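Local coordinates for protein copper-containing nitrite reductase (PDB 6HBE) that probably reduces nitrite to nitric oxide with electrons from cytochrome c, working as a copper-containing homotrimer, at residues T66-D71 / G96-F101. Residues are numbered along the deposited sequence; the frame is centred on the assembly and turned at random.
Sequences TLRNLD and GETREF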
loop_
_atom_site.group_PDB
_atom_site.type_symbol
_atom_site.label_atom_id
_atom_site.label_comp_id
_atom_site.label_asym_id
_atom_site.label_seq_id
_atom_site.Cartn_x
_atom_site.Cartn_y
_atom_site.Cartn_z
ATOM N N THR C 66 -21.992 6.610 27.902
ATOM C CA THR C 66 -23.005 7.572 27.523
ATOM C C THR C 66 -22.500 8.217 26.261
ATOM O O THR C 66 -21.435 8.790 26.276
ATOM C CB THR C 66 -23.231 8.651 28.612
ATOM O OG1 THR C 66 -23.812 8.027 29.763
ATOM C CG2 THR C 66 -24.157 9.736 28.135
ATOM N N LEU C 67 -23.233 8.068 25.158
ATOM C CA LEU C 67 -22.858 8.684 23.904
ATOM C C LEU C 67 -23.813 9.793 23.557
ATOM O O LEU C 67 -25.024 9.543 23.456
ATOM C CB LEU C 67 -22.877 7.613 22.810
ATOM C CG LEU C 67 -22.702 8.089 21.356
ATOM C CD1 LEU C 67 -21.301 8.651 21.139
ATOM C CD2 LEU C 67 -22.969 6.924 20.404
ATOM N N ARG C 68 -23.311 10.988 23.268
ATOM C CA ARG C 68 -24.169 12.109 22.913
ATOM C C ARG C 68 -23.758 12.643 21.560
ATOM O O ARG C 68 -22.569 12.789 21.305
ATOM C CB ARG C 68 -24.066 13.275 23.924
ATOM C CG ARG C 68 -24.352 12.898 25.360
ATOM C CD ARG C 68 -24.248 14.100 26.303
ATOM N NE ARG C 68 -24.200 13.640 27.686
ATOM C CZ ARG C 68 -25.237 13.137 28.370
ATOM N NH1 ARG C 68 -26.462 13.066 27.837
ATOM N NH2 ARG C 68 -25.057 12.723 29.628
ATOM N N ASN C 69 -24.732 12.925 20.695
ATOM C CA ASN C 69 -24.436 13.519 19.400
ATOM C C ASN C 69 -24.690 15.019 19.396
ATOM O O ASN C 69 -25.845 15.475 19.349
ATOM C CB ASN C 69 -25.218 12.816 18.278
ATOM C CG ASN C 69 -24.844 13.337 16.902
ATOM O OD1 ASN C 69 -24.067 14.292 16.769
ATOM N ND2 ASN C 69 -25.388 12.706 15.863
ATOM N N LEU C 70 -23.607 15.783 19.375
ATOM C CA LEU C 70 -23.630 17.227 19.441
ATOM C C LEU C 70 -23.528 17.873 18.062
ATOM O O LEU C 70 -23.563 19.095 17.958
ATOM C CB LEU C 70 -22.517 17.736 20.377
ATOM C CG LEU C 70 -22.874 17.937 21.858
ATOM C CD1 LEU C 70 -23.624 16.779 22.484
ATOM C CD2 LEU C 70 -21.630 18.266 22.674
ATOM N N ASP C 71 -23.463 17.062 17.008
ATOM C CA ASP C 71 -23.303 17.554 15.643
ATOM C C ASP C 71 -24.668 17.686 14.918
ATOM O O ASP C 71 -25.681 17.260 15.441
ATOM C CB ASP C 71 -22.424 16.562 14.855
ATOM C CG ASP C 71 -21.621 17.211 13.737
ATOM O OD1 ASP C 71 -21.697 18.444 13.526
ATOM O OD2 ASP C 71 -20.867 16.460 13.061
ATOM N N GLY C 96 -28.477 15.409 18.205
ATOM C CA GLY C 96 -29.098 15.724 19.470
ATOM C C GLY C 96 -29.521 14.534 20.310
ATOM O O GLY C 96 -29.967 14.729 21.437
ATOM N N GLU C 97 -29.376 13.317 19.807
ATOM C CA GLU C 97 -29.786 12.117 20.545
ATOM C C GLU C 97 -28.707 11.676 21.552
ATOM O O GLU C 97 -27.515 12.004 21.359
ATOM C CB GLU C 97 -30.077 11.002 19.539
ATOM C CG GLU C 97 -30.891 9.858 20.086
ATOM C CD GLU C 97 -31.243 8.773 19.064
ATOM O OE1 GLU C 97 -31.788 7.737 19.530
ATOM O OE2 GLU C 97 -30.971 8.904 17.840
ATOM N N THR C 98 -29.133 10.917 22.586
ATOM C CA THR C 98 -28.272 10.253 23.565
ATOM C C THR C 98 -28.541 8.739 23.611
ATOM O O THR C 98 -29.690 8.300 23.493
ATOM C CB THR C 98 -28.467 10.863 24.990
ATOM O OG1 THR C 98 -28.065 12.230 24.972
ATOM C CG2 THR C 98 -27.610 10.169 26.031
ATOM N N ARG C 99 -27.489 7.933 23.751
ATOM C CA ARG C 99 -27.646 6.509 24.073
ATOM C C ARG C 99 -26.881 6.156 25.326
ATOM O O ARG C 99 -25.848 6.740 25.614
ATOM C CB ARG C 99 -27.164 5.598 22.933
ATOM C CG ARG C 99 -27.765 5.890 21.556
ATOM C CD ARG C 99 -29.210 5.414 21.385
ATOM N NE ARG C 99 -29.734 5.838 20.070
ATOM C CZ ARG C 99 -29.464 5.217 18.918
ATOM N NH1 ARG C 99 -28.718 4.108 18.886
ATOM N NH2 ARG C 99 -29.943 5.705 17.779
ATOM N N GLU C 100 -27.373 5.146 26.029
ATOM C CA GLU C 100 -26.737 4.603 27.223
ATOM C C GLU C 100 -26.533 3.132 26.924
ATOM O O GLU C 100 -27.470 2.499 26.435
ATOM C CB GLU C 100 -27.674 4.735 28.443
ATOM C CG GLU C 100 -28.135 6.154 28.751
ATOM C CD GLU C 100 -27.025 7.056 29.268
ATOM O OE1 GLU C 100 -25.986 6.518 29.698
ATOM O OE2 GLU C 100 -27.179 8.300 29.226
ATOM N N PHE C 101 -25.338 2.597 27.201
ATOM C CA PHE C 101 -25.009 1.185 26.964
ATOM C C PHE C 101 -24.001 0.655 27.992
ATOM O O PHE C 101 -23.030 1.333 28.341
ATOM C CB PHE C 101 -24.479 1.056 25.517
ATOM C CG PHE C 101 -24.052 -0.341 25.127
ATOM C CD1 PHE C 101 -24.996 -1.309 24.795
ATOM C CD2 PHE C 101 -22.707 -0.674 25.049
ATOM C CE1 PHE C 101 -24.613 -2.587 24.419
ATOM C CE2 PHE C 101 -22.309 -1.957 24.666
ATOM C CZ PHE C 101 -23.260 -2.917 24.353
#
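Thr66 and Glu100 stand side by side on one face of an antiparallel strand pair. Glu100 bends at chi2 (-69°), which brings its carboxylate alongside Thr66. Thr66 OG1 donates to the syn lone pair of Glu100 OE1 at 2.6 Å, and His23 also bonds this hydroxyl. On the same face, Arg68 runs out extended beside Thr98. Thr66 CG2 sits 3.4 Å above one face of the Arg68 guanidinium, offset toward its rim, and Arg68 NH1 makes a weak bond to Thr98 OG1. An alanine in place of Thr66 removes both hydroxyl and methyl, and would probably leave the Glu100 carboxylate and the Arg68 guanidinium less firmly held and cost His23 a partner. Leu67 turns to the other face, against Leu77, Val93 and Phe46. There Arg99 folds back so that its NE meets Glu97 OE1 at 2.8 Å, from above the carboxylate plane, in a salt bridge. Leu67 and Arg99 form a hydrogen-bonded pair through both backbones. Beyond it, Asn69 N bonds Glu97 O almost along the C=O axis, and Gly96 N reaches Asn69 O. Asn69 OD1 takes the N-H of Asp71 at 2.8 Å, closing an Asx turn. Asp71 OD2 bonds His75, a type 1 copper ligand. The pairing joins edge strand 98-104 to strand 62-69 in a cupredoxin domain.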